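Local coordinates for protein ornithine carbamoyltransferase (Giardia intestinalis, PDB 3GRF) that probably catalyses transfer of the carbamoyl group between carbamoyl phosphate and ornithine, and works in the arginine degradation pathway of this parasite, at residues A[21-26]-A[318-323]; A[30-35]-A[145-150]; A[49-52]-A[57-60]; A[167-172]-A[254-259]; A[277-282]-A[294-299]. All coordinates share one frame; numbering follows the deposited sequence.

Contact 1 of 5, residues A[21-26]-A[318-323]; sequences LAYLID and LDFFLH
The Phe320 side chain lies against Leu24 and Tyr23 of helix 18-33. Phe320 belongs to helix 303-322, the long C-terminal helix of the transcarbamoylase fold. That helix starts in the Asp/Orn-binding half of the chain and returns to pack on the carbamoyl phosphate-binding half, so this contact joins the two. The contact is buried and apolar, with no hydrogen bond across it.

Leu24 touches mainly through one methyl. Its CD1 sits 3.6 Å from Phe320 CB and 3.7 Å from Phe320 CG, at the root of the ring. The other methyl, Leu24 CD2, reaches Phe320 CD2 at 4.1 Å. The two side chains cross at about a right angle. Tyr23 covers a different part of the ring, and its CE2 comes to 3.7 Å from Phe320 CD1. The two aromatic rings form an oblique pair, inclined at 45° with centroids 5.7 Å apart. The chi1 of Phe320, -171°, sets CG opposite the backbone N and swings the ring off its helix toward both partners.

Charged groups flank the apolar patch. The Asp319 carboxylate is held by Arg27 and Arg41, one oxygen each. Leu21, one turn before Leu24 and Ile25, packs on Leu184 and Leu185 of helix 173-185. Helix 303-322 ends within the segment, two residues past Phe320. There the Asp319 carbonyl oxygen takes two N-H groups from opposite faces of its plane, His323 N and the ring nitrogen His323 ND1, the latter at 2.7 Å from Asp319 O.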
# COMPACT_ATOMS: atom_id res chain seq x y z
N LEU A 21 -3.83 25.38 17.03
CA LEU A 21 -3.47 25.62 15.62
C LEU A 21 -2.08 26.21 15.51
O LEU A 21 -1.33 25.83 14.64
CB LEU A 21 -4.48 26.56 14.96
CG LEU A 21 -4.17 27.00 13.54
CD1 LEU A 21 -3.54 25.80 12.77
CD2 LEU A 21 -5.44 27.60 12.79
N ALA A 22 -1.73 27.14 16.41
CA ALA A 22 -0.39 27.75 16.44
C ALA A 22 0.70 26.80 16.89
O ALA A 22 1.82 26.90 16.42
CB ALA A 22 -0.41 28.99 17.32
N TYR A 23 0.38 25.90 17.81
CA TYR A 23 1.27 24.80 18.19
C TYR A 23 1.52 23.85 17.00
O TYR A 23 2.64 23.45 16.74
CB TYR A 23 0.69 24.04 19.39
CG TYR A 23 1.42 22.76 19.69
CD1 TYR A 23 2.54 22.74 20.51
CD2 TYR A 23 1.00 21.57 19.14
CE1 TYR A 23 3.22 21.54 20.77
CE2 TYR A 23 1.66 20.39 19.40
CZ TYR A 23 2.77 20.39 20.19
OH TYR A 23 3.37 19.19 20.41
N LEU A 24 0.47 23.51 16.26
CA LEU A 24 0.62 22.57 15.13
C LEU A 24 1.52 23.14 14.06
O LEU A 24 2.36 22.41 13.50
CB LEU A 24 -0.74 22.21 14.56
CG LEU A 24 -1.18 20.75 14.77
CD1 LEU A 24 -0.41 20.04 15.87
CD2 LEU A 24 -2.63 20.74 15.04
N ILE A 25 1.38 24.45 13.82
CA ILE A 25 2.20 25.22 12.85
C ILE A 25 3.66 25.16 13.25
O ILE A 25 4.48 24.72 12.48
CB ILE A 25 1.70 26.70 12.68
CG1 ILE A 25 0.41 26.74 11.84
CG2 ILE A 25 2.74 27.56 12.03
CD1 ILE A 25 -0.55 27.87 12.17
N ASP A 26 3.97 25.54 14.48
CA ASP A 26 5.34 25.46 14.98
C ASP A 26 5.91 24.04 15.03
O ASP A 26 7.12 23.84 14.87
CB ASP A 26 5.40 26.08 16.37
CG ASP A 26 5.11 27.53 16.36
OD1 ASP A 26 5.42 28.21 15.36
OD2 ASP A 26 4.56 28.01 17.38
N LEU A 318 -1.00 14.34 12.58
CA LEU A 318 -1.02 12.92 12.96
C LEU A 318 -0.36 12.75 14.32
O LEU A 318 -0.91 12.17 15.19
CB LEU A 318 -0.33 12.06 11.88
CG LEU A 318 -1.11 12.06 10.53
CD1 LEU A 318 -0.33 11.49 9.35
CD2 LEU A 318 -2.45 11.32 10.66
N ASP A 319 0.82 13.31 14.49
CA ASP A 319 1.52 13.20 15.76
C ASP A 319 0.66 13.65 16.92
O ASP A 319 0.49 12.94 17.91
CB ASP A 319 2.80 14.03 15.73
CG ASP A 319 3.59 13.87 17.00
OD1 ASP A 319 4.16 12.78 17.17
OD2 ASP A 319 3.62 14.82 17.83
N PHE A 320 0.12 14.85 16.79
CA PHE A 320 -0.73 15.44 17.78
C PHE A 320 -1.96 14.59 18.08
O PHE A 320 -2.30 14.42 19.22
CB PHE A 320 -1.17 16.81 17.28
CG PHE A 320 -1.89 17.64 18.29
CD1 PHE A 320 -1.24 18.10 19.42
CD2 PHE A 320 -3.21 18.02 18.07
CE1 PHE A 320 -1.90 18.92 20.32
CE2 PHE A 320 -3.86 18.82 18.97
CZ PHE A 320 -3.20 19.27 20.09
N PHE A 321 -2.66 14.09 17.06
CA PHE A 321 -3.88 13.32 17.38
C PHE A 321 -3.57 11.93 17.90
O PHE A 321 -4.35 11.36 18.66
CB PHE A 321 -4.89 13.30 16.21
CG PHE A 321 -5.73 14.57 16.14
CD1 PHE A 321 -6.96 14.64 16.76
CD2 PHE A 321 -5.23 15.72 15.56
CE1 PHE A 321 -7.72 15.80 16.73
CE2 PHE A 321 -5.97 16.90 15.55
CZ PHE A 321 -7.21 16.95 16.15
N LEU A 322 -2.40 11.43 17.52
CA LEU A 322 -1.86 10.16 18.00
C LEU A 322 -1.65 10.22 19.55
O LEU A 322 -1.84 9.22 20.24
CB LEU A 322 -0.53 9.84 17.31
CG LEU A 322 -0.44 8.55 16.46
CD1 LEU A 322 -1.84 8.02 16.13
CD2 LEU A 322 0.35 8.81 15.18
N HIS A 323 -1.24 11.39 20.06
CA HIS A 323 -1.05 11.71 21.49
C HIS A 323 -2.24 12.64 21.90
O HIS A 323 -3.34 12.14 22.17
CB HIS A 323 0.40 12.21 21.73
CG HIS A 323 1.57 11.34 21.04
ND1 HIS A 323 1.71 11.22 19.66
CD2 HIS A 323 2.58 10.60 21.59
CE1 HIS A 323 2.74 10.43 19.40
NE2 HIS A 323 3.29 10.05 20.54

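Contact 2 of 5, residues A[30-35]-A[145-150]; sequences DMKKNP and IKEKFT
Lys32 and Glu147 are the only residues that touch across these segments. Lys32 NZ and Glu147 OE2 form a salt bridge, 2.7 Å long. The ammonium group uses the syn lone pair of OE2, the one on the side of the other oxygen. Glu147 OE1 stays farther away, at 3.5 Å from Lys32 NZ. The approach is not purely by the ammonium. Lys32 CD also lies 3.2 Å from Glu147 OE2. The two side chains cross at about a right angle. Both chains are extended. In each, CG is anti to the backbone N (chi1 -161° in Lys32, -166° in Glu147), and this carries the charged ends out to span two backbones whose nearest CA atoms, those of Lys32 and Glu147, are 10.4 Å apart.

The next shell is Asn309 of helix 303-322. Its OD1 accepts from Lys32 NZ and its ND2 donates to Glu147 OE1, so one amide holds both partners of the bridge. The setting is the helical layer that ties the two halves of a transcarbamoylase together. Helices 135-151 and 303-322 are the interdomain helices of this family, and helix 18-33 lies beside them.

Farther out, Lys148 NZ lies 6.2 Å from Lys32 NZ; its own salt bridge goes to Asp305. Within helix 135-151, Thr150 OG1 donates to Lys146 O at 2.7 Å. At the C-terminal end of helix 18-33, Asn34 ND2 meets Asp30 OD2 from above the carboxylate plane, with a bent N-H angle of 140°.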
# COMPACT_ATOMS: atom_id res chain seq x y z
N ASP A 30 9.07 22.77 12.98
CA ASP A 30 10.25 22.12 13.60
C ASP A 30 10.50 20.74 13.03
O ASP A 30 11.64 20.31 12.98
CB ASP A 30 10.13 22.00 15.11
CG ASP A 30 11.43 21.47 15.75
OD1 ASP A 30 11.40 20.43 16.42
OD2 ASP A 30 12.49 22.08 15.53
N MET A 31 9.44 20.05 12.61
CA MET A 31 9.61 18.75 11.92
C MET A 31 10.15 18.90 10.52
O MET A 31 10.79 18.00 10.02
CB MET A 31 8.27 18.01 11.82
CG MET A 31 7.68 17.68 13.16
SD MET A 31 6.06 17.01 12.94
CE MET A 31 5.82 16.12 14.48
N LYS A 32 9.87 20.04 9.88
CA LYS A 32 10.52 20.38 8.61
C LYS A 32 12.00 20.52 8.67
O LYS A 32 12.72 19.98 7.80
CB LYS A 32 9.91 21.63 7.99
CG LYS A 32 10.25 21.66 6.51
CD LYS A 32 9.62 22.87 5.82
CE LYS A 32 10.03 22.86 4.35
NZ LYS A 32 9.47 24.01 3.59
N LYS A 33 12.44 21.21 9.72
CA LYS A 33 13.83 21.56 9.94
C LYS A 33 14.63 20.50 10.63
O LYS A 33 15.81 20.33 10.31
CB LYS A 33 13.88 22.77 10.83
CG LYS A 33 14.85 23.79 10.31
CD LYS A 33 14.89 24.96 11.20
CE LYS A 33 16.20 24.96 11.98
NZ LYS A 33 16.36 26.32 12.53
N ASN A 34 14.00 19.78 11.55
CA ASN A 34 14.67 18.79 12.38
C ASN A 34 13.97 17.42 12.36
O ASN A 34 13.46 16.94 13.39
CB ASN A 34 14.75 19.33 13.82
CG ASN A 34 15.46 20.68 13.90
OD1 ASN A 34 16.66 20.77 13.70
ND2 ASN A 34 14.71 21.72 14.24
N PRO A 35 13.87 16.80 11.17
CA PRO A 35 13.11 15.57 11.10
C PRO A 35 13.74 14.44 11.95
O PRO A 35 13.05 13.55 12.44
CB PRO A 35 13.13 15.26 9.61
CG PRO A 35 14.32 15.97 9.07
CD PRO A 35 14.41 17.18 9.86
N ILE A 145 2.55 30.30 5.17
CA ILE A 145 2.51 31.74 5.39
C ILE A 145 3.54 32.11 6.50
O ILE A 145 4.37 32.99 6.29
CB ILE A 145 1.07 32.23 5.72
CG1 ILE A 145 0.20 32.19 4.45
CG2 ILE A 145 1.03 33.67 6.32
CD1 ILE A 145 -1.35 32.16 4.74
N LYS A 146 3.53 31.42 7.65
CA LYS A 146 4.51 31.78 8.70
C LYS A 146 5.95 31.62 8.29
O LYS A 146 6.82 32.42 8.65
CB LYS A 146 4.29 30.98 10.01
CG LYS A 146 5.50 31.17 11.00
CD LYS A 146 5.10 30.77 12.41
CE LYS A 146 6.15 31.18 13.42
NZ LYS A 146 5.70 30.57 14.71
N GLU A 147 6.22 30.51 7.61
CA GLU A 147 7.52 30.18 7.04
C GLU A 147 8.03 31.23 6.09
O GLU A 147 9.12 31.71 6.23
CB GLU A 147 7.39 28.88 6.25
CG GLU A 147 8.71 28.27 5.90
CD GLU A 147 8.56 26.98 5.14
OE1 GLU A 147 7.70 26.92 4.24
OE2 GLU A 147 9.30 26.03 5.42
N LYS A 148 7.24 31.54 5.07
CA LYS A 148 7.63 32.55 4.09
C LYS A 148 7.92 33.93 4.70
O LYS A 148 9.00 34.47 4.49
CB LYS A 148 6.58 32.68 2.96
CG LYS A 148 6.50 31.45 2.13
CD LYS A 148 7.83 31.18 1.41
CE LYS A 148 7.99 29.68 1.08
NZ LYS A 148 9.31 29.37 0.44
N PHE A 149 6.96 34.47 5.46
CA PHE A 149 7.11 35.81 6.03
C PHE A 149 8.21 35.90 7.08
O PHE A 149 8.88 36.91 7.17
CB PHE A 149 5.76 36.30 6.54
CG PHE A 149 4.84 36.71 5.42
CD1 PHE A 149 3.70 35.99 5.15
CD2 PHE A 149 5.14 37.81 4.62
CE1 PHE A 149 2.82 36.38 4.10
CE2 PHE A 149 4.29 38.20 3.58
CZ PHE A 149 3.12 37.49 3.32
N THR A 150 8.42 34.83 7.84
CA THR A 150 9.50 34.79 8.84
C THR A 150 10.89 34.88 8.20
O THR A 150 11.80 35.51 8.77
CB THR A 150 9.41 33.53 9.72
OG1 THR A 150 8.29 33.65 10.59
CG2 THR A 150 10.65 33.33 10.56

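Contact 3 of 5, residues A[49-52]-A[57-60]; sequences AFFA and RTRV
This contact closes the first half of a beta-alpha-beta unit, strand 46-51, helix 56-69 and strand 72-77, in the carbamoyl phosphate-binding domain. Ser55 to Arg59 form the Ser-x-Arg-Thr-Arg signature, which in relatives binds carbamoyl phosphate. Phe51, the last residue of the strand, turns back on the first turn of the helix.

Its ring is met in two ways. Arg59 CG lies over one face, 4.2 Å from the centroid of the Phe51 ring and 28° off the ring normal, a CH-pi contact. Thr58 instead meets the rim. Its methyl CG2 is near the ring plane, 3.6 Å from Phe51 CE1, and Thr58 CB lies at the same edge. The far end of the ring also reaches the helix backbone, with Phe51 CZ 3.7 Å from Arg59 CA.

Of the Arg59 side chain, the apolar stem does the touching. The chain bends at chi2 (-108°) and chi3, which leads the guanidinium away from the ring. There it pairs with Glu63 and with Glu77 of a neighbouring subunit, and makes a cation-pi contact with Tyr75. The contact therefore borders a subunit interface of the trimer. A bound nickel ion is about 8 Å from the Arg59 side chain. Tyr75 and Arg107 also touch Phe51.

Thr58 sends its two branches to different partners. OG1 lies beside the backbone N and bonds to Arg310. CG2, anti to that N, is directed at the Phe51 rim and also comes to 3.9 Å from Phe51 CZ.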
# COMPACT_ATOMS: atom_id res chain seq x y z
N ALA A 49 -6.18 5.07 6.01
CA ALA A 49 -6.45 6.24 5.17
C ALA A 49 -7.37 5.91 4.01
O ALA A 49 -6.90 5.39 3.01
CB ALA A 49 -5.13 6.79 4.64
N PHE A 50 -8.66 6.24 4.15
CA PHE A 50 -9.69 6.00 3.12
C PHE A 50 -9.66 7.09 2.08
O PHE A 50 -9.46 8.25 2.38
CB PHE A 50 -11.09 5.97 3.76
CG PHE A 50 -11.30 4.82 4.75
CD1 PHE A 50 -11.19 5.03 6.10
CD2 PHE A 50 -11.57 3.53 4.31
CE1 PHE A 50 -11.39 3.97 7.02
CE2 PHE A 50 -11.78 2.47 5.24
CZ PHE A 50 -11.68 2.71 6.59
N PHE A 51 -9.80 6.71 0.82
CA PHE A 51 -9.92 7.68 -0.22
C PHE A 51 -11.05 7.22 -1.11
O PHE A 51 -10.99 6.11 -1.63
CB PHE A 51 -8.62 7.77 -1.02
CG PHE A 51 -7.50 8.47 -0.28
CD1 PHE A 51 -7.27 9.82 -0.47
CD2 PHE A 51 -6.68 7.76 0.58
CE1 PHE A 51 -6.25 10.45 0.23
CE2 PHE A 51 -5.62 8.38 1.26
CZ PHE A 51 -5.43 9.73 1.11
N ALA A 52 -12.06 8.07 -1.31
CA ALA A 52 -13.17 7.79 -2.20
C ALA A 52 -12.80 8.27 -3.59
O ALA A 52 -13.44 7.94 -4.58
CB ALA A 52 -14.44 8.47 -1.70
N ARG A 57 -1.49 14.59 -3.80
CA ARG A 57 -1.04 15.43 -2.68
C ARG A 57 -1.40 14.83 -1.34
O ARG A 57 -0.55 14.73 -0.46
CB ARG A 57 -1.66 16.82 -2.75
CG ARG A 57 -0.80 17.88 -3.40
CD ARG A 57 -1.75 18.92 -3.99
NE ARG A 57 -1.70 18.89 -5.43
CZ ARG A 57 -2.28 17.97 -6.22
NH1 ARG A 57 -2.97 16.95 -5.71
NH2 ARG A 57 -2.13 18.06 -7.53
N THR A 58 -2.67 14.46 -1.19
CA THR A 58 -3.14 14.01 0.12
C THR A 58 -2.53 12.64 0.41
O THR A 58 -1.96 12.43 1.47
CB THR A 58 -4.69 14.07 0.25
OG1 THR A 58 -5.11 15.43 0.10
CG2 THR A 58 -5.17 13.56 1.61
N ARG A 59 -2.60 11.74 -0.55
CA ARG A 59 -2.10 10.40 -0.35
C ARG A 59 -0.60 10.35 -0.10
O ARG A 59 -0.14 9.65 0.81
CB ARG A 59 -2.42 9.51 -1.53
CG ARG A 59 -2.68 8.10 -1.09
CD ARG A 59 -1.56 7.18 -1.49
NE ARG A 59 -1.92 6.56 -2.73
CZ ARG A 59 -1.60 5.32 -3.08
NH1 ARG A 59 -0.91 4.51 -2.28
NH2 ARG A 59 -2.00 4.89 -4.27
N VAL A 60 0.18 11.07 -0.89
CA VAL A 60 1.64 10.96 -0.76
C VAL A 60 2.07 11.61 0.55
O VAL A 60 3.03 11.15 1.19
CB VAL A 60 2.40 11.60 -1.98
CG1 VAL A 60 3.85 11.99 -1.66
CG2 VAL A 60 2.36 10.69 -3.19

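Contact 4 of 5, residues A[167-172]-A[254-259]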
# COMPACT_ATOMS: atom_id res chain seq x y z
N CYS A 167 -9.73 34.61 -3.48
CA CYS A 167 -10.40 35.11 -4.70
C CYS A 167 -11.05 33.94 -5.38
O CYS A 167 -10.44 32.89 -5.47
CB CYS A 167 -9.45 35.83 -5.67
SG CYS A 167 -9.12 37.54 -5.24
N GLY A 168 -12.27 34.13 -5.88
CA GLY A 168 -12.89 33.06 -6.65
C GLY A 168 -14.20 32.57 -6.09
O GLY A 168 -14.88 33.30 -5.35
N ASP A 169 -14.55 31.36 -6.48
CA ASP A 169 -15.71 30.65 -5.98
C ASP A 169 -15.59 30.39 -4.50
O ASP A 169 -14.72 29.61 -4.04
CB ASP A 169 -15.89 29.31 -6.67
CG ASP A 169 -17.21 28.66 -6.33
OD1 ASP A 169 -17.96 29.22 -5.49
OD2 ASP A 169 -17.49 27.61 -6.92
N SER A 170 -16.48 31.04 -3.75
CA SER A 170 -16.29 31.11 -2.33
C SER A 170 -17.35 30.35 -1.57
O SER A 170 -17.39 30.39 -0.34
CB SER A 170 -16.13 32.56 -1.88
OG SER A 170 -14.93 33.09 -2.46
N MET A 171 -18.16 29.61 -2.31
CA MET A 171 -19.02 28.65 -1.68
C MET A 171 -18.24 27.37 -1.83
O MET A 171 -18.42 26.62 -2.78
CB MET A 171 -20.37 28.59 -2.40
CG MET A 171 -21.39 27.85 -1.58
SD MET A 171 -22.97 27.54 -2.37
CE MET A 171 -23.70 29.16 -2.44
N ASN A 172 -17.29 27.15 -0.92
CA ASN A 172 -16.22 26.28 -1.22
C ASN A 172 -15.62 25.81 0.09
O ASN A 172 -15.29 26.63 0.94
CB ASN A 172 -15.21 27.06 -2.08
CG ASN A 172 -13.92 26.33 -2.35
OD1 ASN A 172 -13.54 25.36 -1.69
ND2 ASN A 172 -13.16 26.88 -3.27
N GLU A 254 -20.55 25.16 -18.68
CA GLU A 254 -19.32 25.42 -17.93
C GLU A 254 -19.24 26.94 -17.91
O GLU A 254 -18.15 27.54 -17.88
CB GLU A 254 -18.13 24.85 -18.70
CG GLU A 254 -16.76 25.09 -18.11
CD GLU A 254 -16.06 23.80 -17.69
OE1 GLU A 254 -16.68 23.02 -16.94
OE2 GLU A 254 -14.90 23.57 -18.11
N ALA A 255 -20.44 27.55 -17.94
CA ALA A 255 -20.62 29.00 -17.87
C ALA A 255 -20.70 29.50 -16.41
O ALA A 255 -21.25 30.58 -16.14
CB ALA A 255 -21.86 29.41 -18.64
N ARG A 256 -20.13 28.75 -15.47
CA ARG A 256 -19.59 29.40 -14.30
C ARG A 256 -18.47 30.41 -14.64
O ARG A 256 -18.17 31.32 -13.86
CB ARG A 256 -19.17 28.41 -13.19
CG ARG A 256 -18.61 27.06 -13.60
CD ARG A 256 -18.00 26.36 -12.36
NE ARG A 256 -18.86 26.58 -11.19
CZ ARG A 256 -18.46 26.89 -9.95
NH1 ARG A 256 -17.16 27.01 -9.65
NH2 ARG A 256 -19.38 27.08 -9.02
N LEU A 257 -17.90 30.26 -15.83
CA LEU A 257 -16.82 31.11 -16.33
C LEU A 257 -17.23 32.56 -16.53
O LEU A 257 -16.41 33.46 -16.42
CB LEU A 257 -16.26 30.53 -17.64
CG LEU A 257 -14.92 29.79 -17.56
CD1 LEU A 257 -15.07 28.40 -16.93
CD2 LEU A 257 -14.28 29.66 -18.94
N LYS A 258 -18.50 32.81 -16.83
CA LYS A 258 -18.91 34.19 -17.04
C LYS A 258 -19.02 34.91 -15.69
O LYS A 258 -18.65 36.09 -15.56
CB LYS A 258 -20.21 34.29 -17.86
CG LYS A 258 -21.28 33.31 -17.45
CD LYS A 258 -22.66 33.88 -17.69
CE LYS A 258 -23.64 33.33 -16.64
NZ LYS A 258 -24.90 32.87 -17.31
N VAL A 259 -19.48 34.19 -14.67
CA VAL A 259 -19.57 34.78 -13.32
C VAL A 259 -18.17 34.87 -12.64
O VAL A 259 -17.87 35.85 -11.99
CB VAL A 259 -20.75 34.12 -12.48
CG1 VAL A 259 -21.23 32.83 -13.11
CG2 VAL A 259 -20.39 33.89 -11.05
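Asp169 OD2 is gripped by both terminal nitrogens of Arg256. NH1 donates to OD2 over 2.8 Å, and NH2 to the same oxygen over 2.9 Å. The guanidinium comes end-on, and OD2 lies almost exactly in its plane, in the fork between the two nitrogens. Neither N-H bond is straight, as expected when two donors share one acceptor. The carboxylate and guanidinium planes are 46° apart, and both nitrogens reach OD2 from the same face of the carboxylate. NH1 comes on the anti side, tilted out of plane, and NH2 from above it. Arg256 NH1 has a further acceptor, the backbone oxygen of Trp243.

The second oxygen works within its own loop. Asp169 OD1 accepts from Met171 N over 3.2 Å with an N-H angle of 160°, which makes an Asx turn. That bond probably limits rotation of the carboxylate, with OD2 turned to the arginine. A chi1 of -171° extends the Asp169 side chain toward the 254-259 segment. The backbone oxygen is used too, since Asn172 ND2 lies 3.2 Å from Asp169 O and in line with the carbonyl. Ser170 OG donates to Gly168 O at 2.9 Å.

The loop 167-172 leaves strand 164-167 in the parallel, Rossmann-like sheet of the Asp/Orn-binding domain. Asn172 is the N-cap of helix 173-185, where its OD1 takes the backbone N of Val174. Cys167 at the strand end is disulfide-bonded to Cys228, and the salt bridge ties this loop to the 254-259 segment, which runs into helix 256-260.

Contact 5 of 5, residues A[277-282]-A[294-299]; sequences SIFMNC and SVIDGP
Strand 278-281 and the short helix 293-296 approach most closely at Phe279 and Ile296, whose CA atoms are 7.4 Å apart. The strand is the outermost of its parallel Rossmann-like sheet within the chain, in the Asp/Orn-binding domain. The helix packs on it at Phe279 through a buried, apolar contact.

Phe279 carries the strand side. With chi1 near 167° the ring points away from its backbone N, out toward the helix. Val295 places a single methyl over one face of that ring. CG1 is 3.6 Å from the centroid of the Phe279 ring and 17° off the normal, a close CH-pi contact offset slightly toward the rim. Its nearest carbons there are Phe279 CG and CD1, both 3.5 Å from Val295 CG1. Ile296 packs more loosely, on the CE2 side of the ring.

Thr240 of the neighbouring strand and Cys303 of helix 303-322 also pack on Phe279, while its backbone bonds to Lys300 and Val302. Asn281 and Cys282 probably begin the segment equivalent to the His-Cys-Leu-Pro motif, which in relatives lies by the ornithine site.

Just past the helix, Gly298 N bonds to Val295 O at 3.1 Å. Ile296 touches with CA and CB, near its backbone, with Phe279 CE2 4.0 Å from Ile296 CA and 4.1 Å from Ile296 CB.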
# COMPACT_ATOMS: atom_id res chain seq x y z
N SER A 277 3.75 40.76 -0.75
CA SER A 277 2.71 39.74 -0.93
C SER A 277 3.23 38.43 -1.47
O SER A 277 4.31 38.36 -2.08
CB SER A 277 1.54 40.26 -1.80
OG SER A 277 1.99 40.62 -3.09
N ILE A 278 2.48 37.37 -1.21
CA ILE A 278 2.78 36.10 -1.81
C ILE A 278 1.48 35.61 -2.43
O ILE A 278 0.42 36.07 -2.06
CB ILE A 278 3.42 35.08 -0.82
CG1 ILE A 278 2.43 34.64 0.25
CG2 ILE A 278 4.74 35.64 -0.18
CD1 ILE A 278 3.01 33.58 1.22
N PHE A 279 1.59 34.68 -3.37
CA PHE A 279 0.43 34.08 -4.04
C PHE A 279 0.41 32.54 -3.69
O PHE A 279 1.45 31.87 -3.72
CB PHE A 279 0.52 34.29 -5.56
CG PHE A 279 -0.43 33.46 -6.30
CD1 PHE A 279 -1.77 33.87 -6.40
CD2 PHE A 279 -0.04 32.23 -6.81
CE1 PHE A 279 -2.72 33.04 -7.04
CE2 PHE A 279 -0.97 31.38 -7.47
CZ PHE A 279 -2.30 31.78 -7.56
N MET A 280 -0.78 32.03 -3.32
CA MET A 280 -1.00 30.65 -2.91
C MET A 280 -2.16 30.03 -3.70
O MET A 280 -3.06 30.76 -4.10
CB MET A 280 -1.36 30.64 -1.44
CG MET A 280 -0.24 31.15 -0.59
SD MET A 280 -0.51 31.02 1.20
CE MET A 280 -0.16 29.29 1.55
N ASN A 281 -2.13 28.71 -3.91
CA ASN A 281 -3.23 27.93 -4.54
C ASN A 281 -2.97 26.49 -4.07
O ASN A 281 -1.86 25.92 -4.29
CB ASN A 281 -3.15 28.07 -6.10
CG ASN A 281 -4.23 27.26 -6.89
OD1 ASN A 281 -4.58 27.63 -8.00
ND2 ASN A 281 -4.73 26.18 -6.32
N CYS A 282 -3.96 25.88 -3.41
CA CYS A 282 -3.76 24.56 -2.82
C CYS A 282 -3.54 23.47 -3.87
O CYS A 282 -3.08 22.37 -3.53
CB CYS A 282 -4.92 24.23 -1.88
SG CYS A 282 -6.57 24.37 -2.63
N SER A 294 1.33 33.63 -15.62
CA SER A 294 2.27 34.64 -15.13
C SER A 294 2.25 34.84 -13.60
O SER A 294 3.23 35.28 -13.04
CB SER A 294 2.03 35.99 -15.78
OG SER A 294 0.87 36.60 -15.23
N VAL A 295 1.14 34.53 -12.95
CA VAL A 295 1.04 34.69 -11.47
C VAL A 295 1.59 33.41 -10.85
O VAL A 295 2.51 33.45 -10.05
CB VAL A 295 -0.41 35.01 -10.99
CG1 VAL A 295 -0.51 35.04 -9.46
CG2 VAL A 295 -0.89 36.36 -11.60
N ILE A 296 1.05 32.28 -11.25
CA ILE A 296 1.50 31.02 -10.65
C ILE A 296 2.94 30.67 -10.93
O ILE A 296 3.60 30.03 -10.10
CB ILE A 296 0.56 29.80 -10.95
CG1 ILE A 296 1.03 28.52 -10.23
CG2 ILE A 296 0.34 29.61 -12.47
CD1 ILE A 296 -0.09 27.54 -9.83
N ASP A 297 3.44 31.09 -12.08
CA ASP A 297 4.83 30.81 -12.47
C ASP A 297 5.68 32.05 -12.25
O ASP A 297 6.89 32.05 -12.50
CB ASP A 297 4.90 30.35 -13.93
CG ASP A 297 4.08 29.10 -14.18
OD1 ASP A 297 3.99 28.19 -13.32
OD2 ASP A 297 3.51 29.01 -15.27
N GLY A 298 5.06 33.10 -11.73
CA GLY A 298 5.76 34.34 -11.52
C GLY A 298 6.36 34.29 -10.14
O GLY A 298 6.27 33.26 -9.45
N PRO A 299 6.99 35.40 -9.72
CA PRO A 299 7.85 35.49 -8.52
C PRO A 299 7.17 35.56 -7.13
O PRO A 299 7.84 35.35 -6.12
CB PRO A 299 8.65 36.77 -8.79
CG PRO A 299 7.68 37.64 -9.54
CD PRO A 299 6.93 36.70 -10.45

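Contacts 1 and 2 share helix 18-33, and their centres are 14 Å apart. A salt bridge joins them, Asp26 OD1 to Lys146 NZ at 2.5 Å, and Met31 CE packs on Asp319 CB at 3.9 Å. Contact 2 also reaches contact 5 across the two domains, with Ile145 CG1 3.5 Å from Met280 SD. Contact 3 meets contact 5 where Arg57 CD lies 3.7 Å from Cys282 O. This brings the probable carbamoyl phosphate signature beside the probable ornithine-side loop. Contact 4 touches none of the others. Its centre is about 19 Å from that of contact 5 and about 33 Å from that of contact 1.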